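Local structure of neuraminidase (Influenza A virus, 4GDI) at residues N240-D245 with T279-A284; G266-I271 with T318-F323; V292-P297 with S307-L312. The protein forms a tetrameric neuraminidase-like beta-propeller of the virus that may cleave terminal sialic acids, although its putative active site has diverged. All coordinates share one frame; numbering follows the deposited sequence.

How the contacts relate
From the N terminus, residues 240-245 come first, in the long loop after strand 233-236; contact 1 closes most of that loop when 279-284 packs against them. Residues 266-271 lie within this loop but find their partner only at 318-323, so contacts 1 and 2 cross along the chain. Contact 3, which joins 292-297 to 307-312, follows contact 1 in series and is nested inside the loop closed by contact 2. Contacts 1 and 3 meet in one three-stranded sheet, where strand 277-281 pairs with 289-296. Contact 2 ties the loop to the neighbouring four-stranded sheet, and Asp245 of contact 1 binds the backbone NH of Ile267.

Contact 1. Residues N240-D245 with T279-A284; sequences NGAPTD and TSKTKA. With CA (calcium ion), chain R.
Thr244 and Lys281 are the residues whose CA atoms lie nearest, 5.1 Å apart, where a loop of the beta-propeller runs past strand 277-281, at the border of a blade sheet. Direct contact here is by packing, and water supplies the polar links. Thr244 presents its CB to the carbonyl of Ser280, 3.3 Å from Ser280 O. Its CG2, held anti to the carbonyl carbon (OG1 chi1 64°), reaches CB of Thr279, the two side chains crossing at about a right angle. A beta-branched threonine suits both needs: the methyl packs, while Thr244 OG1 donates to a water (2.8 Å) that in turn donates to Ser280 O. A second water donates to both Thr244 O and Ser280 O, and a third joins Thr244 O to the backbone N of Thr282. Lys281 lays its CB against CB of Thr244 and then stretches, extended beyond CG, past Pro243, with CD 3.9 Å from Pro243 O. This carries the ammonium to a water, 2.6 Å from Lys281 NZ, which donates to Pro243 O; the methyl of Ala242 lies beside the same NZ. The loop then turns into a calcium site, completed by backbone carbonyls of Asn215, Asp219, Gly263 and Gly265. Asp245 contributes a single carboxylate oxygen, with OD2 2.3 Å from the calcium ion and a water at 2.4 Å from that ion.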
loop_
_atom_site.group_PDB
_atom_site.type_symbol
_atom_site.label_atom_id
_atom_site.label_comp_id
_atom_site.label_asym_id
_atom_site.label_seq_id
_atom_site.Cartn_x
_atom_site.Cartn_y
_atom_site.Cartn_z
ATOM N N ASN A 240 -31.598 -8.300 36.481
ATOM C CA ASN A 240 -30.640 -8.651 37.517
ATOM C C ASN A 240 -30.496 -7.463 38.463
ATOM O O ASN A 240 -31.309 -6.536 38.417
ATOM C CB ASN A 240 -29.307 -9.087 36.907
ATOM C CG ASN A 240 -28.629 -7.973 36.103
ATOM O OD1 ASN A 240 -29.276 -7.018 35.666
ATOM N ND2 ASN A 240 -27.324 -8.109 35.894
ATOM N N GLY A 241 -29.484 -7.491 39.325
ATOM C CA GLY A 241 -29.285 -6.420 40.291
ATOM C C GLY A 241 -27.920 -5.774 40.145
ATOM O O GLY A 241 -27.451 -5.098 41.052
ATOM N N ALA A 242 -27.290 -5.970 38.988
ATOM C CA ALA A 242 -25.968 -5.408 38.738
ATOM C C ALA A 242 -26.011 -4.490 37.520
ATOM O O ALA A 242 -25.879 -4.961 36.390
ATOM C CB ALA A 242 -24.983 -6.520 38.517
ATOM N N PRO A 243 -26.214 -3.182 37.739
ATOM C CA PRO A 243 -26.218 -2.207 36.637
ATOM C C PRO A 243 -24.888 -2.236 35.883
ATOM O O PRO A 243 -23.892 -2.557 36.513
ATOM C CB PRO A 243 -26.411 -0.866 37.357
ATOM C CG PRO A 243 -27.026 -1.223 38.666
ATOM C CD PRO A 243 -26.429 -2.532 39.040
ATOM N N THR A 244 -24.857 -1.931 34.579
ATOM C CA THR A 244 -23.601 -2.025 33.837
ATOM C C THR A 244 -23.174 -0.742 33.128
ATOM O O THR A 244 -22.110 -0.701 32.512
ATOM C CB THR A 244 -23.608 -3.179 32.792
ATOM O OG1 THR A 244 -24.597 -2.933 31.781
ATOM C CG2 THR A 244 -23.871 -4.507 33.461
ATOM N N ASP A 245 -23.984 0.303 33.219
ATOM C CA ASP A 245 -23.588 1.599 32.697
ATOM C C ASP A 245 -22.445 2.145 33.574
ATOM O O ASP A 245 -22.160 1.625 34.653
ATOM C CB ASP A 245 -24.781 2.550 32.735
ATOM C CG ASP A 245 -24.685 3.673 31.720
ATOM O OD1 ASP A 245 -23.668 3.771 30.989
ATOM O OD2 ASP A 245 -25.648 4.464 31.659
ATOM N N THR A 279 -23.042 -9.992 30.468
ATOM C CA THR A 279 -22.981 -8.575 30.784
ATOM C C THR A 279 -21.544 -8.136 30.745
ATOM O O THR A 279 -20.639 -8.966 30.839
ATOM C CB THR A 279 -23.553 -8.276 32.177
ATOM O OG1 THR A 279 -22.930 -9.129 33.136
ATOM C CG2 THR A 279 -25.068 -8.515 32.199
ATOM N N SER A 280 -21.330 -6.829 30.631
ATOM C CA SER A 280 -19.982 -6.289 30.633
ATOM C C SER A 280 -19.954 -4.928 31.332
ATOM O O SER A 280 -20.872 -4.126 31.190
ATOM C CB SER A 280 -19.446 -6.205 29.195
ATOM O OG SER A 280 -20.278 -5.396 28.399
ATOM N N LYS A 281 -18.906 -4.685 32.113
ATOM C CA LYS A 281 -18.814 -3.450 32.885
ATOM C C LYS A 281 -17.405 -3.195 33.436
ATOM O O LYS A 281 -16.544 -4.092 33.474
ATOM C CB LYS A 281 -19.819 -3.491 34.034
ATOM C CG LYS A 281 -19.548 -4.619 35.045
ATOM C CD LYS A 281 -20.574 -4.632 36.188
ATOM C CE LYS A 281 -20.133 -5.565 37.329
ATOM N NZ LYS A 281 -21.027 -5.462 38.527
ATOM N N THR A 282 -17.170 -1.955 33.843
ATOM C CA THR A 282 -15.945 -1.611 34.560
ATOM C C THR A 282 -15.835 -2.492 35.815
ATOM O O THR A 282 -16.836 -2.854 36.426
ATOM C CB THR A 282 -15.944 -0.137 34.964
ATOM O OG1 THR A 282 -17.098 0.137 35.763
ATOM C CG2 THR A 282 -15.963 0.786 33.709
ATOM N N LYS A 283 -14.615 -2.856 36.177
ATOM C CA LYS A 283 -14.374 -3.576 37.423
ATOM C C LYS A 283 -15.031 -2.806 38.572
ATOM O O LYS A 283 -15.884 -3.335 39.280
ATOM C CB LYS A 283 -12.864 -3.727 37.639
ATOM C CG LYS A 283 -12.427 -4.281 38.991
ATOM C CD LYS A 283 -12.971 -5.669 39.250
ATOM C CE LYS A 283 -12.464 -6.222 40.585
ATOM N NZ LYS A 283 -10.969 -6.306 40.658
ATOM N N ALA A 284 -14.664 -1.540 38.711
ATOM C CA ALA A 284 -15.124 -0.717 39.823
ATOM C C ALA A 284 -16.273 0.208 39.427
ATOM O O ALA A 284 -16.290 0.759 38.326
ATOM C CB ALA A 284 -13.956 0.109 40.351
HETATM CA CA CA R . -26.963 6.073 32.570
HETATM O O HOH W 1 -22.961 -3.741 38.891
HETATM O O HOH W 2 -19.372 -0.136 33.033
HETATM O O HOH W 3 -20.660 -1.409 30.009
HETATM O O HOH W 4 -23.117 -4.410 29.952
HETATM O O HOH W 5 -25.615 5.854 34.569
#

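Contact 2. Residues G266-I271 with T318-F323; sequences GIQGFI and TGRSGF. With NO3 (nitrate ion), chain B.
The carbonyl oxygen of Gln268 is gripped twice, by Ser321 N at 3.0 Å and by a water that also donates to Gly319 O and accepts from Ser321 OG. The Ser321 amide comes from well above the carbonyl plane, 52° out of it. A second water, donating to Ser321 OG and accepting from Phe270 N, extends this network. At the other end of Gln268, OE1 meets the edge of the Arg320 guanidinium through two weak bonds, from NH2 (2.8 Å) and NE (3.0 Å), the planes of amide and guanidinium 61° apart. The arginine chain bends at chi3 (49°), which sets NE there. A nitrate ion, probably from the crystallisation liquor, accepts from Arg320 NE and Gln268 N. Outside the pair, Arg320 NH1 forms a salt bridge with Glu342, NH2 also bonds Ala44 O, and Gln268 NE2 is held by Pro148 O. Ile267 CD1 packs on the Gly319 backbone, 3.5 Å from Gly319 C. Phe270 CB sits over one face of the obliquely set Phe323 ring, offset toward the rim, in a CH-pi contact 3.8 Å from its centroid. This is an inter-blade junction of a beta-propeller, where a loop runs beside strand 317-324.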
loop_
_atom_site.group_PDB
_atom_site.type_symbol
_atom_site.label_atom_id
_atom_site.label_comp_id
_atom_site.label_asym_id
_atom_site.label_seq_id
_atom_site.Cartn_x
_atom_site.Cartn_y
_atom_site.Cartn_z
ATOM N N GLY A 266 -23.565 8.343 31.186
ATOM C CA GLY A 266 -23.313 6.981 30.788
ATOM C C GLY A 266 -22.317 6.882 29.652
ATOM O O GLY A 266 -21.749 7.882 29.197
ATOM N N ILE A 267 -22.104 5.656 29.194
ATOM C CA ILE A 267 -21.086 5.381 28.202
ATOM C C ILE A 267 -21.511 4.168 27.371
ATOM O O ILE A 267 -22.109 3.233 27.895
ATOM C CB ILE A 267 -19.724 5.155 28.877
ATOM C CG1 ILE A 267 -18.606 5.198 27.829
ATOM C CG2 ILE A 267 -19.738 3.854 29.661
ATOM C CD1 ILE A 267 -17.204 5.266 28.397
ATOM N N GLN A 268 -21.257 4.217 26.062
ATOM C CA GLN A 268 -21.641 3.119 25.165
ATOM C C GLN A 268 -21.145 1.780 25.681
ATOM O O GLN A 268 -19.974 1.637 26.054
ATOM C CB GLN A 268 -21.070 3.366 23.766
ATOM C CG GLN A 268 -21.582 2.412 22.683
ATOM C CD GLN A 268 -21.376 2.993 21.288
ATOM O OE1 GLN A 268 -20.477 3.803 21.075
ATOM N NE2 GLN A 268 -22.215 2.592 20.351
ATOM N N GLY A 269 -22.039 0.797 25.691
ATOM C CA GLY A 269 -21.710 -0.546 26.124
ATOM C C GLY A 269 -22.708 -1.585 25.629
ATOM O O GLY A 269 -23.704 -1.249 24.998
ATOM N N PHE A 270 -22.444 -2.848 25.941
ATOM C CA PHE A 270 -23.196 -3.956 25.361
ATOM C C PHE A 270 -23.573 -5.037 26.373
ATOM O O PHE A 270 -22.892 -5.219 27.385
ATOM C CB PHE A 270 -22.367 -4.601 24.242
ATOM C CG PHE A 270 -21.127 -5.323 24.725
ATOM C CD1 PHE A 270 -21.188 -6.647 25.105
ATOM C CD2 PHE A 270 -19.897 -4.677 24.778
ATOM C CE1 PHE A 270 -20.047 -7.322 25.534
ATOM C CE2 PHE A 270 -18.749 -5.345 25.204
ATOM C CZ PHE A 270 -18.827 -6.663 25.590
ATOM N N ILE A 271 -24.663 -5.737 26.062
ATOM C CA ILE A 271 -25.100 -6.957 26.757
ATOM C C ILE A 271 -25.416 -7.992 25.678
ATOM O O ILE A 271 -26.213 -7.722 24.783
ATOM C CB ILE A 271 -26.375 -6.699 27.602
ATOM C CG1 ILE A 271 -26.060 -5.757 28.773
ATOM C CG2 ILE A 271 -26.998 -8.016 28.091
ATOM C CD1 ILE A 271 -27.223 -5.515 29.705
ATOM N N THR A 318 -10.739 2.011 30.800
ATOM C CA THR A 318 -11.513 1.537 29.645
ATOM C C THR A 318 -12.598 2.543 29.310
ATOM O O THR A 318 -13.002 3.321 30.175
ATOM C CB THR A 318 -12.112 0.138 29.910
ATOM O OG1 THR A 318 -12.838 0.161 31.140
ATOM C CG2 THR A 318 -11.003 -0.909 30.019
ATOM N N GLY A 319 -13.041 2.568 28.050
ATOM C CA GLY A 319 -14.122 3.451 27.660
ATOM C C GLY A 319 -15.300 2.742 26.996
ATOM O O GLY A 319 -15.834 1.764 27.518
ATOM N N ARG A 320 -15.700 3.261 25.839
ATOM C CA ARG A 320 -16.826 2.729 25.058
ATOM C C ARG A 320 -16.583 1.278 24.661
ATOM O O ARG A 320 -15.435 0.845 24.506
ATOM C CB ARG A 320 -17.023 3.579 23.784
ATOM C CG ARG A 320 -17.431 5.061 24.054
ATOM C CD ARG A 320 -17.340 5.964 22.820
ATOM N NE ARG A 320 -18.008 5.382 21.647
ATOM C CZ ARG A 320 -17.384 4.746 20.658
ATOM N NH1 ARG A 320 -16.063 4.620 20.660
ATOM N NH2 ARG A 320 -18.088 4.245 19.646
ATOM N N SER A 321 -17.663 0.525 24.476
ATOM C CA SER A 321 -17.531 -0.816 23.927
ATOM C C SER A 321 -18.792 -1.170 23.138
ATOM O O SER A 321 -19.856 -0.593 23.357
ATOM C CB SER A 321 -17.287 -1.834 25.059
ATOM O OG SER A 321 -18.356 -1.822 26.003
ATOM N N GLY A 322 -18.686 -2.128 22.222
ATOM C CA GLY A 322 -19.859 -2.533 21.458
ATOM C C GLY A 322 -19.566 -3.705 20.564
ATOM O O GLY A 322 -18.414 -4.137 20.451
ATOM N N PHE A 323 -20.611 -4.213 19.916
ATOM C CA PHE A 323 -20.502 -5.433 19.138
ATOM C C PHE A 323 -19.943 -5.223 17.747
ATOM O O PHE A 323 -20.133 -4.171 17.137
ATOM C CB PHE A 323 -21.891 -6.047 18.932
ATOM C CG PHE A 323 -22.555 -6.504 20.189
ATOM C CD1 PHE A 323 -22.045 -7.566 20.905
ATOM C CD2 PHE A 323 -23.741 -5.909 20.608
ATOM C CE1 PHE A 323 -22.672 -8.001 22.045
ATOM C CE2 PHE A 323 -24.372 -6.337 21.743
ATOM C CZ PHE A 323 -23.841 -7.396 22.456
HETATM N N NO3 B . -20.316 7.510 23.653
HETATM O O1 NO3 B . -20.465 6.680 22.532
HETATM O O2 NO3 B . -20.206 8.902 23.482
HETATM O O3 NO3 B . -20.276 6.949 24.934
HETATM O O HOH W 6 -18.253 0.388 27.853
HETATM O O HOH W 7 -20.199 -2.845 27.706
#

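Contact 3. Residues V292-P297 with S307-L312; sequences VLEQIP and SLSYEL
Gln295, Leu293 and Ser307 bury the most surface where two antiparallel chain segments pair. Gln295 is held by both backbone and side chain. Its N reaches Leu308 O at 2.9 Å in an essentially straight bond (179°), and its O accepts from Ser307 N, also at 2.9 Å. CG stands anti to the backbone N (chi1 -172°), and the chain, extended beyond it, reaches out to Ser307, whose OG donates to Gln295 OE1 at 2.6 Å. The small hydroxyl also lies close against the Pro297 ring, whose CG is 3.2 Å from Ser307 OG. Leu308 lies alongside Gln295, pointing the same way, and brings CD1 to 3.5 Å from Gln295 OE1, so an aliphatic branch flanks the amide. Leu308 O is bonded, whereas the buried Leu308 N has no partner in the model.

Leu293 forms a hydrogen-bonded pair with Tyr310: Leu293 N donates to Tyr310 O and Tyr310 N to Leu293 O, each at 2.9 Å. Its side chain shares a sheet face with Tyr310, and its CD2 packs on Leu312 CD1 at 3.8 Å, an apolar contact between branch methyls, the two side chains crossing obliquely. Tyr310 OH itself bonds to Lys19 O. On the other face Val292 CG2 touches Glu311 CG; the carboxylate of Glu311 makes a salt bridge with Lys283. Strand 289-296 is thus the middle of a three-stranded antiparallel propeller sheet, with 309-311 along one side and 277-281 along the other, where Trp278 touches the side chains of Gln295 and Tyr310.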
loop_
_atom_site.group_PDB
_atom_site.type_symbol
_atom_site.label_atom_id
_atom_site.label_comp_id
_atom_site.label_asym_id
_atom_site.label_seq_id
_atom_site.Cartn_x
_atom_site.Cartn_y
_atom_site.Cartn_z
ATOM N N VAL A 292 -15.064 -6.333 32.980
ATOM C CA VAL A 292 -15.478 -7.635 33.478
ATOM C C VAL A 292 -16.661 -8.203 32.678
ATOM O O VAL A 292 -17.680 -7.534 32.479
ATOM C CB VAL A 292 -15.856 -7.523 34.969
ATOM C CG1 VAL A 292 -16.410 -8.841 35.490
ATOM C CG2 VAL A 292 -14.646 -7.095 35.776
ATOM N N LEU A 293 -16.503 -9.439 32.223
ATOM C CA LEU A 293 -17.532 -10.144 31.469
ATOM C C LEU A 293 -18.158 -11.199 32.385
ATOM O O LEU A 293 -17.450 -12.024 32.955
ATOM C CB LEU A 293 -16.914 -10.810 30.243
ATOM C CG LEU A 293 -16.908 -9.981 28.948
ATOM C CD1 LEU A 293 -18.289 -9.974 28.310
ATOM C CD2 LEU A 293 -16.463 -8.569 29.230
ATOM N N GLU A 294 -19.476 -11.164 32.542
ATOM C CA GLU A 294 -20.161 -12.141 33.391
ATOM C C GLU A 294 -21.262 -12.867 32.638
ATOM O O GLU A 294 -22.063 -12.259 31.924
ATOM C CB GLU A 294 -20.717 -11.458 34.633
ATOM C CG GLU A 294 -19.612 -10.911 35.547
ATOM C CD GLU A 294 -20.152 -10.164 36.753
ATOM O OE1 GLU A 294 -20.752 -9.086 36.566
ATOM O OE2 GLU A 294 -19.965 -10.654 37.888
ATOM N N GLN A 295 -21.283 -14.184 32.795
ATOM C CA GLN A 295 -22.276 -15.024 32.151
ATOM C C GLN A 295 -23.473 -15.289 33.068
ATOM O O GLN A 295 -23.304 -15.638 34.240
ATOM C CB GLN A 295 -21.639 -16.354 31.779
ATOM C CG GLN A 295 -22.539 -17.244 30.935
ATOM C CD GLN A 295 -22.047 -18.681 30.899
ATOM O OE1 GLN A 295 -21.722 -19.249 31.931
ATOM N NE2 GLN A 295 -21.985 -19.266 29.713
ATOM N N ILE A 296 -24.669 -15.127 32.510
ATOM C CA ILE A 296 -25.927 -15.351 33.209
ATOM C C ILE A 296 -26.722 -16.386 32.429
ATOM O O ILE A 296 -27.414 -16.042 31.471
ATOM C CB ILE A 296 -26.775 -14.066 33.302
ATOM C CG1 ILE A 296 -26.006 -12.945 33.993
ATOM C CG2 ILE A 296 -28.059 -14.327 34.068
ATOM C CD1 ILE A 296 -26.776 -11.620 34.012
ATOM N N PRO A 297 -26.608 -17.666 32.825
ATOM C CA PRO A 297 -27.199 -18.796 32.100
ATOM C C PRO A 297 -28.685 -18.667 31.789
ATOM O O PRO A 297 -29.128 -19.120 30.730
ATOM C CB PRO A 297 -26.944 -19.974 33.048
ATOM C CG PRO A 297 -25.640 -19.629 33.663
ATOM C CD PRO A 297 -25.746 -18.135 33.929
ATOM N N SER A 307 -22.555 -17.371 36.479
ATOM C CA SER A 307 -21.682 -18.539 36.534
ATOM C C SER A 307 -20.257 -18.106 36.183
ATOM O O SER A 307 -19.502 -17.676 37.058
ATOM C CB SER A 307 -22.185 -19.641 35.603
ATOM O OG SER A 307 -22.540 -19.106 34.344
ATOM N N LEU A 308 -19.903 -18.177 34.905
ATOM C CA LEU A 308 -18.571 -17.770 34.463
ATOM C C LEU A 308 -18.365 -16.277 34.683
ATOM O O LEU A 308 -19.265 -15.466 34.457
ATOM C CB LEU A 308 -18.376 -18.102 32.990
ATOM C CG LEU A 308 -18.303 -19.582 32.626
ATOM C CD1 LEU A 308 -18.379 -19.749 31.119
ATOM C CD2 LEU A 308 -17.027 -20.191 33.170
ATOM N N SER A 309 -17.172 -15.916 35.124
ATOM C CA SER A 309 -16.833 -14.520 35.301
ATOM C C SER A 309 -15.374 -14.290 34.913
ATOM O O SER A 309 -14.484 -15.042 35.306
ATOM C CB SER A 309 -17.083 -14.092 36.739
ATOM O OG SER A 309 -16.739 -12.735 36.915
ATOM N N TYR A 310 -15.136 -13.253 34.125
ATOM C CA TYR A 310 -13.809 -13.000 33.587
ATOM C C TYR A 310 -13.433 -11.539 33.743
ATOM O O TYR A 310 -14.069 -10.658 33.171
ATOM C CB TYR A 310 -13.758 -13.325 32.104
ATOM C CG TYR A 310 -13.829 -14.774 31.737
ATOM C CD1 TYR A 310 -12.768 -15.629 31.992
ATOM C CD2 TYR A 310 -14.949 -15.287 31.083
ATOM C CE1 TYR A 310 -12.826 -16.961 31.626
ATOM C CE2 TYR A 310 -15.016 -16.615 30.715
ATOM C CZ TYR A 310 -13.954 -17.448 30.988
ATOM O OH TYR A 310 -14.026 -18.770 30.620
ATOM N N GLU A 311 -12.373 -11.290 34.495
ATOM C CA GLU A 311 -11.888 -9.949 34.677
ATOM C C GLU A 311 -10.840 -9.753 33.606
ATOM O O GLU A 311 -9.672 -10.072 33.808
ATOM C CB GLU A 311 -11.301 -9.803 36.081
ATOM C CG GLU A 311 -10.872 -8.399 36.437
ATOM C CD GLU A 311 -10.561 -8.258 37.921
ATOM O OE1 GLU A 311 -11.301 -8.842 38.745
ATOM O OE2 GLU A 311 -9.576 -7.571 38.265
ATOM N N LEU A 312 -11.269 -9.262 32.447
ATOM C CA LEU A 312 -10.375 -9.127 31.300
ATOM C C LEU A 312 -9.306 -8.064 31.548
ATOM O O LEU A 312 -8.145 -8.226 31.153
ATOM C CB LEU A 312 -11.173 -8.780 30.046
ATOM C CG LEU A 312 -12.141 -9.864 29.562
ATOM C CD1 LEU A 312 -12.851 -9.391 28.271
ATOM C CD2 LEU A 312 -11.409 -11.187 29.341
#